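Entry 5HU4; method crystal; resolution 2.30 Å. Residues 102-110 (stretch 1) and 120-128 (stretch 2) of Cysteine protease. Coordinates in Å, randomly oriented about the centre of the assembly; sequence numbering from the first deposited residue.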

ATOM      1  N   LYS A 102     -12.214 -11.492  -5.423  1.00 30.99           N
ATOM      2  CA  LYS A 102     -12.392 -12.789  -4.780  1.00 35.53           C
ATOM      3  C   LYS A 102     -11.061 -13.291  -4.240  1.00 30.60           C
ATOM      4  O   LYS A 102     -10.989 -13.860  -3.151  1.00 31.38           O
ATOM      5  CB  LYS A 102     -12.993 -13.810  -5.750  1.00 35.53           C
ATOM      6  CG  LYS A 102     -14.465 -13.585  -6.101  1.00 35.29           C
ATOM      7  CD  LYS A 102     -15.130 -12.569  -5.177  1.00 45.06           C
ATOM      8  CE  LYS A 102     -16.513 -13.013  -4.731  1.00 50.12           C
ATOM      9  NZ  LYS A 102     -17.034 -12.150  -3.633  1.00 52.35           N
ATOM     10  N   ASP A 103     -10.007 -13.064  -5.013  1.00 30.87           N
ATOM     11  CA  ASP A 103      -8.652 -13.375  -4.583  1.00 29.77           C
ATOM     12  C   ASP A 103      -8.187 -12.365  -3.542  1.00 28.71           C
ATOM     13  O   ASP A 103      -8.556 -11.190  -3.597  1.00 28.53           O
ATOM     14  CB  ASP A 103      -7.698 -13.376  -5.778  1.00 30.16           C
ATOM     15  CG  ASP A 103      -7.664 -12.037  -6.494  1.00 33.61           C
ATOM     16  OD1 ASP A 103      -8.672 -11.678  -7.142  1.00 37.06           O
ATOM     17  OD2 ASP A 103      -6.631 -11.341  -6.407  1.00 30.05           O
ATOM     18  N   ALA A 104      -7.384 -12.822  -2.587  1.00 26.64           N
ATOM     19  CA  ALA A 104      -6.802 -11.924  -1.599  1.00 23.66           C
ATOM     20  C   ALA A 104      -5.647 -11.151  -2.227  1.00 25.73           C
ATOM     21  O   ALA A 104      -4.663 -11.745  -2.672  1.00 27.82           O
ATOM     22  CB  ALA A 104      -6.334 -12.697  -0.381  1.00 23.71           C
ATOM     23  N   ARG A 105      -5.772  -9.830  -2.271  1.00 24.16           N
ATOM     24  CA  ARG A 105      -4.770  -9.000  -2.928  1.00 22.36           C
ATOM     25  C   ARG A 105      -4.626  -7.631  -2.276  1.00 22.98           C
ATOM     26  O   ARG A 105      -5.522  -7.168  -1.568  1.00 21.60           O
ATOM     27  CB  ARG A 105      -5.119  -8.817  -4.405  1.00 22.65           C
ATOM     28  CG  ARG A 105      -6.447  -8.115  -4.626  1.00 25.54           C
ATOM     29  CD  ARG A 105      -6.565  -7.568  -6.037  1.00 26.72           C
ATOM     30  NE  ARG A 105      -6.524  -8.623  -7.043  1.00 27.87           N
ATOM     31  CZ  ARG A 105      -6.362  -8.405  -8.343  1.00 31.14           C
ATOM     32  NH1 ARG A 105      -6.228  -7.166  -8.797  1.00 28.75           N
ATOM     33  NH2 ARG A 105      -6.336  -9.425  -9.190  1.00 30.88           N
ATOM     34  N   ILE A 106      -3.488  -6.989  -2.523  1.00 21.70           N
ATOM     35  CA  ILE A 106      -3.277  -5.609  -2.109  1.00 20.68           C
ATOM     36  C   ILE A 106      -3.073  -4.746  -3.353  1.00 20.77           C
ATOM     37  O   ILE A 106      -2.473  -5.185  -4.335  1.00 20.83           O
ATOM     38  CB  ILE A 106      -2.074  -5.472  -1.143  1.00 20.40           C
ATOM     39  CG1 ILE A 106      -2.049  -4.081  -0.503  1.00 20.33           C
ATOM     40  CG2 ILE A 106      -0.760  -5.777  -1.853  1.00 19.54           C
ATOM     41  CD1 ILE A 106      -0.937  -3.893   0.507  1.00 18.34           C
ATOM     42  N   THR A 107      -3.600  -3.527  -3.319  1.00 21.38           N
ATOM     43  CA  THR A 107      -3.517  -2.635  -4.468  1.00 20.93           C
ATOM     44  C   THR A 107      -2.948  -1.277  -4.075  1.00 20.16           C
ATOM     45  O   THR A 107      -3.622  -0.471  -3.436  1.00 21.65           O
ATOM     46  CB  THR A 107      -4.897  -2.436  -5.124  1.00 22.75           C
ATOM     47  OG1 THR A 107      -5.454  -3.713  -5.465  1.00 25.50           O
ATOM     48  CG2 THR A 107      -4.774  -1.588  -6.380  1.00 22.67           C
ATOM     49  N   LEU A 108      -1.701  -1.030  -4.463  1.00 21.33           N
ATOM     50  CA  LEU A 108      -1.033   0.223  -4.136  1.00 20.12           C
ATOM     51  C   LEU A 108      -1.217   1.241  -5.257  1.00 21.25           C
ATOM     52  O   LEU A 108      -0.927   0.957  -6.419  1.00 19.80           O
ATOM     53  CB  LEU A 108       0.455  -0.013  -3.872  1.00 17.81           C
ATOM     54  CG  LEU A 108       0.779  -1.094  -2.837  1.00 18.37           C
ATOM     55  CD1 LEU A 108       2.255  -1.070  -2.478  1.00 17.40           C
ATOM     56  CD2 LEU A 108      -0.085  -0.922  -1.598  1.00 19.24           C
ATOM     57  N   ILE A 109      -1.701   2.426  -4.900  1.00 20.04           N
ATOM     58  CA  ILE A 109      -2.015   3.448  -5.892  1.00 20.17           C
ATOM     59  C   ILE A 109      -1.328   4.776  -5.589  1.00 21.37           C
ATOM     60  O   ILE A 109      -1.424   5.301  -4.479  1.00 20.30           O
ATOM     61  CB  ILE A 109      -3.536   3.687  -5.987  1.00 22.08           C
ATOM     62  CG1 ILE A 109      -4.270   2.369  -6.240  1.00 22.80           C
ATOM     63  CG2 ILE A 109      -3.852   4.699  -7.080  1.00 21.29           C
ATOM     64  CD1 ILE A 109      -5.768   2.514  -6.348  1.00 27.66           C
ATOM     65  N   THR A 110      -0.634   5.313  -6.588  1.00 19.06           N
ATOM     66  CA  THR A 110      -0.002   6.620  -6.472  1.00 22.44           C
ATOM     67  C   THR A 110       0.017   7.324  -7.824  1.00 23.43           C
ATOM     68  O   THR A 110      -0.147   6.689  -8.866  1.00 24.94           O
ATOM     69  CB  THR A 110       1.438   6.512  -5.932  1.00 22.39           C
ATOM     70  OG1 THR A 110       1.895   7.805  -5.515  1.00 20.61           O
ATOM     71  CG2 THR A 110       2.377   5.956  -6.994  1.00 24.06           C
ATOM     72  N   ARG A 120      -2.290   7.341 -12.979  1.00 27.63           N
ATOM     73  CA  ARG A 120      -1.923   6.693 -11.727  1.00 24.60           C
ATOM     74  C   ARG A 120      -1.040   5.479 -11.976  1.00 27.78           C
ATOM     75  O   ARG A 120      -1.249   4.741 -12.941  1.00 27.13           O
ATOM     76  CB  ARG A 120      -3.174   6.265 -10.957  1.00 27.39           C
ATOM     77  CG  ARG A 120      -4.124   7.395 -10.607  1.00 28.00           C
ATOM     78  CD  ARG A 120      -3.560   8.272  -9.504  1.00 27.79           C
ATOM     79  NE  ARG A 120      -4.401   9.439  -9.260  1.00 26.79           N
ATOM     80  CZ  ARG A 120      -4.317  10.576  -9.941  1.00 29.66           C
ATOM     81  NH1 ARG A 120      -3.422  10.707 -10.913  1.00 30.62           N
ATOM     82  NH2 ARG A 120      -5.124  11.587  -9.650  1.00 33.54           N
ATOM     83  N   PHE A 121      -0.054   5.272 -11.110  1.00 27.31           N
ATOM     84  CA  PHE A 121       0.719   4.037 -11.137  1.00 23.68           C
ATOM     85  C   PHE A 121       0.105   3.052 -10.153  1.00 24.66           C
ATOM     86  O   PHE A 121      -0.190   3.407  -9.010  1.00 22.74           O
ATOM     87  CB  PHE A 121       2.189   4.288 -10.800  1.00 22.39           C
ATOM     88  CG  PHE A 121       3.043   3.049 -10.852  1.00 22.98           C
ATOM     89  CD1 PHE A 121       3.236   2.272  -9.719  1.00 25.37           C
ATOM     90  CD2 PHE A 121       3.651   2.659 -12.035  1.00 25.60           C
ATOM     91  CE1 PHE A 121       4.016   1.131  -9.767  1.00 23.34           C
ATOM     92  CE2 PHE A 121       4.433   1.519 -12.086  1.00 25.68           C
ATOM     93  CZ  PHE A 121       4.617   0.756 -10.951  1.00 22.70           C
ATOM     94  N   VAL A 122      -0.090   1.815 -10.599  1.00 23.98           N
ATOM     95  CA  VAL A 122      -0.729   0.803  -9.769  1.00 23.10           C
ATOM     96  C   VAL A 122       0.150  -0.433  -9.609  1.00 24.11           C
ATOM     97  O   VAL A 122       0.705  -0.943 -10.582  1.00 22.90           O
ATOM     98  CB  VAL A 122      -2.090   0.377 -10.353  1.00 22.60           C
ATOM     99  CG1 VAL A 122      -2.790  -0.594  -9.417  1.00 24.74           C
ATOM    100  CG2 VAL A 122      -2.963   1.594 -10.600  1.00 22.61           C
ATOM    101  N   ALA A 123       0.273  -0.902  -8.372  1.00 21.69           N
ATOM    102  CA  ALA A 123       0.991  -2.136  -8.084  1.00 21.37           C
ATOM    103  C   ALA A 123       0.078  -3.111  -7.346  1.00 23.03           C
ATOM    104  O   ALA A 123      -0.419  -2.809  -6.258  1.00 21.03           O
ATOM    105  CB  ALA A 123       2.240  -1.850  -7.266  1.00 19.04           C
ATOM    106  N   VAL A 124      -0.143  -4.277  -7.945  1.00 22.42           N
ATOM    107  CA  VAL A 124      -1.000  -5.297  -7.351  1.00 20.28           C
ATOM    108  C   VAL A 124      -0.172  -6.473  -6.842  1.00 24.59           C
ATOM    109  O   VAL A 124       0.720  -6.965  -7.537  1.00 26.10           O
ATOM    110  CB  VAL A 124      -2.051  -5.808  -8.360  1.00 24.01           C
ATOM    111  CG1 VAL A 124      -2.767  -7.043  -7.825  1.00 23.62           C
ATOM    112  CG2 VAL A 124      -3.046  -4.706  -8.694  1.00 24.58           C
ATOM    113  N   GLY A 125      -0.463  -6.912  -5.621  1.00 22.10           N
ATOM    114  CA  GLY A 125       0.222  -8.051  -5.042  1.00 23.51           C
ATOM    115  C   GLY A 125      -0.744  -9.076  -4.483  1.00 22.12           C
ATOM    116  O   GLY A 125      -1.666  -8.730  -3.745  1.00 23.34           O
ATOM    117  N   GLU A 126      -0.536 -10.341  -4.836  1.00 22.33           N
ATOM    118  CA  GLU A 126      -1.371 -11.426  -4.333  1.00 25.20           C
ATOM    119  C   GLU A 126      -0.889 -11.902  -2.966  1.00 25.02           C
ATOM    120  O   GLU A 126       0.317 -11.983  -2.720  1.00 23.72           O
ATOM    121  CB  GLU A 126      -1.382 -12.595  -5.321  1.00 26.15           C
ATOM    122  CG  GLU A 126      -1.901 -12.242  -6.706  1.00 26.52           C
ATOM    123  CD  GLU A 126      -3.383 -11.931  -6.712  1.00 25.61           C
ATOM    124  OE1 GLU A 126      -4.115 -12.500  -5.874  1.00 25.28           O
ATOM    125  OE2 GLU A 126      -3.818 -11.119  -7.555  1.00 26.20           O
ATOM    126  N   LEU A 127      -1.832 -12.216  -2.082  1.00 23.70           N
ATOM    127  CA  LEU A 127      -1.495 -12.710  -0.752  1.00 25.54           C
ATOM    128  C   LEU A 127      -0.805 -14.063  -0.851  1.00 24.75           C
ATOM    129  O   LEU A 127      -1.279 -14.962  -1.549  1.00 26.70           O
ATOM    130  CB  LEU A 127      -2.743 -12.812   0.123  1.00 24.99           C
ATOM    131  CG  LEU A 127      -2.531 -13.205   1.587  1.00 28.60           C
ATOM    132  CD1 LEU A 127      -1.796 -12.108   2.348  1.00 24.27           C
ATOM    133  CD2 LEU A 127      -3.859 -13.531   2.258  1.00 27.92           C
ATOM    134  N   GLU A 128       0.318 -14.203  -0.157  1.00 25.89           N
ATOM    135  CA  GLU A 128       1.114 -15.418  -0.254  1.00 28.19           C
ATOM    136  C   GLU A 128       1.094 -16.191   1.065  1.00 27.50           C
ATOM    137  O   GLU A 128       1.081 -17.425   1.069  1.00 29.48           O
ATOM    138  CB  GLU A 128       2.547 -15.074  -0.680  1.00 27.93           C
ATOM    139  CG  GLU A 128       3.641 -15.893  -0.014  1.00 35.63           C
ATOM    140  CD  GLU A 128       5.026 -15.519  -0.512  1.00 34.89           C
ATOM    141  OE1 GLU A 128       5.137 -14.551  -1.294  1.00 35.61           O
ATOM    142  OE2 GLU A 128       6.004 -16.192  -0.125  1.00 37.89           O
TER

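What carries the contact? Residues 105-110 pair antiparallel with 121-126, and the backbone does most of the bonding. Ile106 N donates to Gly125 O (2.8 Å) and Gly125 N returns to Ile106 O (2.9 Å). Leu108 N donates to Ala123 O (2.8 Å) and Ala123 N to Leu108 O (3.0 Å); Thr110 N donates to Phe121 O (3.1 Å) and Phe121 N to Thr110 O (2.7 Å). Leu127 N reaches Ala104 O at 2.9 Å, just before the first strand begins.

How are the charges near the start of the first strand met? Arg105 NE donates to Asp103 OD2 at 2.8 Å in a nearly straight, charged bond. Its NH2 lies 3.4 Å from Glu126 OE2, a salt bridge of charge alone, because that oxygen sits well out of the guanidinium plane. The arginine thus offsets two carboxylates that crowd each other, Asp103 OD2 and Glu126 OE1 being 2.8 Å apart.

What fills the two faces? Thr107, Ile109, Val122 and Val124 share one face with Arg105, whose guanidinium lies with Val124 CG1 over one side. Ile106, Leu108 and Ala123 are buried on the other. There Gly125 suits its place: a CB would come within 3.4 Å of Ile106 CG2.

Are the buried hydroxyls left unpaired? Thr107 OG1 and Thr110 OG1 are both hydrogen-bonded elsewhere in the structure.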